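PDB 3M1R: formimidoylglutamase from Bacillus subtilis, which catalyses the manganese-dependent hydrolysis of N-formimidoyl-L-glutamate to L-glutamate and formamide, a step of histidine degradation, and belongs to the arginase family. Local coordinates for the interface of chains A and B and the interface of chains A and C. Sequence-based numbering; all coordinates share one arbitrary frame. Chains: chain A/B/C, Formimidoylglutamase.

Contact 1: the interface of chains A and B. Residues chain A 255-258, 260; chain B 298-300, 303.
B:Arg298 reaches across to a loop of chain A and lays its guanidinium edge against three backbone carbonyls, while A:Ile260 approaches from the opposite direction and caps one face of the same group. NH1 of B:Arg298 donates to two oxygens, A:Pro255 O at 2.8 Å and A:Cys257 O at 2.7 Å, the latter bond nearly straight at the hydrogen (174°) although the donor stands above that carbonyl plane. B:Arg298 NH2 adds a bond to A:Pro258 O at 3.0 Å. The acceptors lie near the guanidinium plane, which fixes its rotation, and a bend at chi3 (60°) turns the group toward the loop. Over its centre sits the delta-methyl of A:Ile260, with CD1 3.5 Å from CZ of B:Arg298. The isoleucine also meets B:Arg303 at about a right angle, CG1 lying over the guanidinium face toward the rim. On helix 300-317, NE of B:Arg303 forms a salt bridge to the carboxylate OD1 of B:Asp299 at 2.7 Å, from the syn side but tilted out of the carboxylate plane. The loop is read mainly through its backbone; the structure alone does not show whether this pairing is physiological. B:Arg303 NH1 donates to A:Ile260 O at 2.8 Å, in the carbonyl plane but tilted from the guanidinium plane.

Contact 2: the interface of chains A and B. Residues chain A 196-197, 199-200; chain B 21-23, 72.
A:Tyr200 and B:Val22 cross at about a right angle where the start of helix 198-206 in chain A meets a loop of chain B. B:Val22 can be followed outward from its backbone. Its CB lies 3.7 Å from the hydroxyl oxygen OG of A:Ser197, and both methyls then pass beside that same oxygen. CG1, anti to the backbone N (chi1 167°), has A:Ser197 OG as its neighbour across the contact. The other branch, CG2, lies between the serine and the tyrosine, 3.6 Å from the ring-edge carbon CE2 of A:Tyr200. The serine hydroxyl is therefore lined by the valine side chain, and the two side chains meet by van der Waals packing. One residue earlier in the loop, CB of B:Asp21 packs beside the phenol end of A:Tyr200, 3.8 Å from OH, and its carboxylate plane stands 87° from the ring. The methyl of A:Ala199 rests on the backbone of the same aspartate, its CB 3.7 Å from B:Asp21 O. This small patch probably helps to set the two subunits against each other, although the structure alone does not establish the pairing as physiological. A polar link is added where B:Ser72 OG donates to A:Asn196 O at 2.7 Å, from above the carbonyl plane.

Contact 3: the interface of chains A and C. Residues chain A 4, 7, 10; chain C 32, 43, 90, 110, 114.
This is an apolar patch of a two-fold symmetric interface between identical subunits, in which the N-terminal segment of chain A packs onto chain C; its twin, with the chains exchanged, ties the pair together a second time, though the structure alone does not prove the dimer physiological. A:Tyr7 rests on two hydrophobic groups of chain C, both on the same side of its ring. A methyl of C:Leu114 lies over that face, offset toward the rim, CD2 being 3.7 Å from the centroid of A:Tyr7 in a CH-pi contact. Beyond the rim on that same side, CH2 of the C:Trp32 indole comes 3.5 Å from A:Tyr7 CE1, the two side chains crossing at about a right angle. A:Leu10 comes in at the indole edge, its CD2 in the plane of the ring and 3.7 Å from CZ3 of C:Trp32. A chi1 of -176° swings A:Leu10 away from its backbone N toward chain C, bringing its CD1 within 3.5 Å of C:Leu90 O. A:Met4, a selenomethionine, lies toward one indole face but is poorly ordered. In the fold, the short strand 10-11 of chain A carries the leucine to a site bordered by strands 39-45 and 87-93, helix 100-117 and the C:Trp32 loop of chain C.

Contact 1: the interface of chains A and B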
# COMPACT_ATOMS: atom_id res chain seq x y z
N PRO A 255 -12.09 9.25 -2.47
CA PRO A 255 -11.07 8.59 -3.30
C PRO A 255 -11.47 7.16 -3.70
O PRO A 255 -10.92 6.62 -4.63
CB PRO A 255 -9.82 8.60 -2.40
CG PRO A 255 -10.34 8.78 -1.02
CD PRO A 255 -11.58 9.63 -1.15
N GLY A 256 -12.46 6.59 -3.01
CA GLY A 256 -12.87 5.22 -3.29
C GLY A 256 -14.00 5.05 -4.29
O GLY A 256 -14.69 4.04 -4.27
N CYS A 257 -14.21 6.03 -5.17
CA CYS A 257 -15.22 5.86 -6.22
C CYS A 257 -14.52 5.45 -7.51
O CYS A 257 -13.48 6.01 -7.84
CB CYS A 257 -16.01 7.15 -6.44
SG CYS A 257 -16.97 7.71 -4.99
N PRO A 258 -15.08 4.49 -8.26
CA PRO A 258 -14.41 4.11 -9.51
C PRO A 258 -14.10 5.33 -10.36
O PRO A 258 -12.94 5.48 -10.77
CB PRO A 258 -15.43 3.19 -10.18
CG PRO A 258 -16.06 2.50 -9.02
CD PRO A 258 -16.19 3.58 -7.94
N ILE A 260 -13.31 8.87 -10.32
CA ILE A 260 -12.79 10.03 -9.63
C ILE A 260 -12.21 11.05 -10.60
O ILE A 260 -11.73 10.70 -11.67
CB ILE A 260 -11.64 9.64 -8.69
CG1 ILE A 260 -10.68 8.67 -9.41
CG2 ILE A 260 -12.19 9.04 -7.42
CD1 ILE A 260 -9.32 8.48 -8.72
N ARG B 298 -3.86 6.23 -6.06
CA ARG B 298 -4.35 5.81 -7.36
C ARG B 298 -3.63 6.69 -8.37
O ARG B 298 -2.40 6.82 -8.30
CB ARG B 298 -5.89 5.93 -7.44
CG ARG B 298 -6.63 4.98 -6.42
CD ARG B 298 -8.18 5.13 -6.42
NE ARG B 298 -8.77 4.83 -7.72
CZ ARG B 298 -10.03 5.08 -8.08
NH1 ARG B 298 -10.87 5.63 -7.22
NH2 ARG B 298 -10.45 4.76 -9.28
N ASP B 299 -4.36 7.30 -9.30
CA ASP B 299 -3.73 8.24 -10.23
C ASP B 299 -4.37 9.63 -10.16
O ASP B 299 -4.49 10.33 -11.17
CB ASP B 299 -3.74 7.69 -11.67
CG ASP B 299 -5.16 7.52 -12.25
OD1 ASP B 299 -6.16 7.48 -11.47
OD2 ASP B 299 -5.26 7.42 -13.51
N MSE B 300 -4.79 9.99 -8.96
CA MSE B 300 -5.48 11.25 -8.70
C MSE B 300 -4.78 12.42 -9.33
O MSE B 300 -5.42 13.26 -9.95
CB MSE B 300 -5.58 11.52 -7.20
CG MSE B 300 -6.72 10.80 -6.51
SE MSE B 300 -6.69 11.26 -4.59
CE MSE B 300 -6.69 13.20 -4.79
N ARG B 303 -4.75 12.42 -13.05
CA ARG B 303 -6.09 12.82 -13.52
C ARG B 303 -6.28 14.33 -13.48
O ARG B 303 -6.81 14.91 -14.42
CB ARG B 303 -7.21 12.14 -12.73
CG ARG B 303 -7.51 10.72 -13.16
CD ARG B 303 -8.39 10.01 -12.14
NE ARG B 303 -8.44 8.58 -12.42
CZ ARG B 303 -9.50 7.94 -12.93
NH1 ARG B 303 -10.62 8.60 -13.21
NH2 ARG B 303 -9.44 6.64 -13.15

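Contact 2: the interface of chains A and B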
# COMPACT_ATOMS: atom_id res chain seq x y z
N ASN A 196 -19.17 13.83 -19.12
CA ASN A 196 -20.29 13.36 -19.95
C ASN A 196 -20.11 13.45 -21.46
O ASN A 196 -19.15 14.05 -21.94
CB ASN A 196 -21.56 14.12 -19.56
CG ASN A 196 -21.98 13.84 -18.15
OD1 ASN A 196 -22.53 12.78 -17.86
ND2 ASN A 196 -21.65 14.75 -17.25
N SER A 197 -21.07 12.87 -22.18
CA SER A 197 -21.06 12.87 -23.65
C SER A 197 -22.22 13.63 -24.26
O SER A 197 -23.36 13.51 -23.81
CB SER A 197 -21.06 11.44 -24.19
OG SER A 197 -19.75 10.90 -24.21
N ALA A 199 -24.08 13.10 -26.65
CA ALA A 199 -25.27 12.31 -26.96
C ALA A 199 -26.14 12.11 -25.73
O ALA A 199 -27.36 12.30 -25.78
CB ALA A 199 -24.89 10.97 -27.57
N TYR A 200 -25.51 11.71 -24.63
CA TYR A 200 -26.24 11.43 -23.40
C TYR A 200 -26.84 12.68 -22.74
O TYR A 200 -27.90 12.61 -22.10
CB TYR A 200 -25.33 10.66 -22.44
CG TYR A 200 -24.98 9.30 -22.99
CD1 TYR A 200 -25.94 8.52 -23.63
CD2 TYR A 200 -23.68 8.80 -22.89
CE1 TYR A 200 -25.63 7.28 -24.15
CE2 TYR A 200 -23.37 7.55 -23.41
CZ TYR A 200 -24.34 6.80 -24.03
OH TYR A 200 -24.03 5.56 -24.55
N ASP B 21 -21.63 5.95 -28.72
CA ASP B 21 -22.12 7.30 -28.41
C ASP B 21 -21.26 8.10 -27.42
O ASP B 21 -21.66 9.18 -26.96
CB ASP B 21 -23.57 7.23 -27.91
CG ASP B 21 -24.53 6.86 -29.02
OD1 ASP B 21 -25.52 6.15 -28.74
OD2 ASP B 21 -24.30 7.28 -30.17
N VAL B 22 -20.08 7.58 -27.09
CA VAL B 22 -19.12 8.32 -26.27
C VAL B 22 -17.89 8.70 -27.10
O VAL B 22 -17.45 7.94 -27.95
CB VAL B 22 -18.66 7.49 -25.04
CG1 VAL B 22 -17.44 8.13 -24.39
CG2 VAL B 22 -19.81 7.32 -24.04
N THR B 23 -17.36 9.89 -26.86
CA THR B 23 -16.11 10.30 -27.51
C THR B 23 -15.03 10.66 -26.49
O THR B 23 -15.05 11.73 -25.87
CB THR B 23 -16.33 11.46 -28.50
OG1 THR B 23 -16.79 10.93 -29.75
CG2 THR B 23 -15.03 12.19 -28.76
N SER B 72 -13.64 12.04 -21.33
CA SER B 72 -14.48 12.60 -22.37
C SER B 72 -13.82 13.87 -22.90
O SER B 72 -13.21 14.61 -22.14
CB SER B 72 -15.87 12.94 -21.83
OG SER B 72 -16.71 13.46 -22.85

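Contact 3: the interface of chains A and C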
# COMPACT_ATOMS: atom_id res chain seq x y z
N MSE A 4 -22.91 -17.53 31.23
CA MSE A 4 -21.56 -17.02 31.04
C MSE A 4 -21.20 -15.98 32.10
O MSE A 4 -20.03 -15.65 32.28
CB MSE A 4 -21.40 -16.43 29.64
CG MSE A 4 -20.87 -17.41 28.60
SE MSE A 4 -22.06 -18.90 28.21
CE MSE A 4 -21.70 -20.00 29.78
N TYR A 7 -18.18 -16.17 34.11
CA TYR A 7 -16.89 -15.88 33.49
C TYR A 7 -16.83 -14.39 33.16
O TYR A 7 -16.97 -14.00 32.00
CB TYR A 7 -16.67 -16.71 32.20
CG TYR A 7 -16.80 -18.20 32.44
CD1 TYR A 7 -17.87 -18.91 31.92
CD2 TYR A 7 -15.87 -18.89 33.20
CE1 TYR A 7 -18.00 -20.27 32.14
CE2 TYR A 7 -15.98 -20.25 33.43
CZ TYR A 7 -17.05 -20.94 32.90
OH TYR A 7 -17.18 -22.30 33.12
N LEU A 10 -14.86 -12.98 30.13
CA LEU A 10 -15.04 -13.63 28.84
C LEU A 10 -16.16 -12.96 28.04
O LEU A 10 -17.30 -12.91 28.48
CB LEU A 10 -15.32 -15.10 29.04
CG LEU A 10 -15.45 -15.99 27.81
CD1 LEU A 10 -14.19 -15.92 26.99
CD2 LEU A 10 -15.73 -17.41 28.28
N TRP C 32 -20.09 -20.39 21.64
CA TRP C 32 -20.29 -21.15 22.88
C TRP C 32 -21.41 -20.57 23.73
O TRP C 32 -21.47 -19.37 23.97
CB TRP C 32 -19.00 -21.18 23.70
CG TRP C 32 -19.07 -22.04 24.94
CD1 TRP C 32 -19.53 -23.31 25.02
CD2 TRP C 32 -18.61 -21.68 26.26
NE1 TRP C 32 -19.40 -23.77 26.31
CE2 TRP C 32 -18.84 -22.80 27.09
CE3 TRP C 32 -18.02 -20.53 26.81
CZ2 TRP C 32 -18.51 -22.80 28.45
CZ3 TRP C 32 -17.69 -20.53 28.16
CH2 TRP C 32 -17.94 -21.66 28.96
N ILE C 43 -10.40 -19.98 21.79
CA ILE C 43 -10.53 -18.81 22.66
C ILE C 43 -9.54 -17.73 22.20
O ILE C 43 -8.38 -18.02 21.88
CB ILE C 43 -10.36 -19.18 24.16
CG1 ILE C 43 -10.75 -18.01 25.07
CG2 ILE C 43 -8.95 -19.69 24.45
CD1 ILE C 43 -10.66 -18.32 26.56
N LEU C 90 -15.28 -19.98 22.13
CA LEU C 90 -15.66 -19.58 23.48
C LEU C 90 -15.70 -18.07 23.66
O LEU C 90 -16.24 -17.58 24.63
CB LEU C 90 -14.73 -20.20 24.52
CG LEU C 90 -14.56 -21.71 24.52
CD1 LEU C 90 -13.61 -22.13 25.62
CD2 LEU C 90 -15.90 -22.40 24.70
N THR C 110 -9.47 -16.30 33.79
CA THR C 110 -10.45 -16.89 32.87
C THR C 110 -10.03 -18.29 32.43
O THR C 110 -10.85 -19.21 32.45
CB THR C 110 -10.70 -16.04 31.62
OG1 THR C 110 -11.12 -14.73 32.01
CG2 THR C 110 -11.79 -16.67 30.77
N LEU C 114 -12.14 -21.93 33.34
CA LEU C 114 -12.63 -22.74 32.23
C LEU C 114 -12.02 -24.15 32.21
O LEU C 114 -12.74 -25.13 32.01
CB LEU C 114 -12.34 -22.05 30.90
CG LEU C 114 -13.09 -20.77 30.56
CD1 LEU C 114 -12.40 -20.09 29.35
CD2 LEU C 114 -14.56 -21.05 30.28

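Contacts 1 and 2 belong to one interface, between chains A and B, and their C-alpha centres lie about 20 Å apart, so the same two subunits are held at separate points by different segments. Contact 3 joins chain A to chain C, with its centre about 45 Å from contact 1 and 61 Å from contact 2. No residue is shared among the three. Chain A thus uses distinct surfaces for its two neighbours: a two-fold interface toward C and one that is not an exact two-fold toward B. Combining both kinds could build the deposited six-subunit assembly.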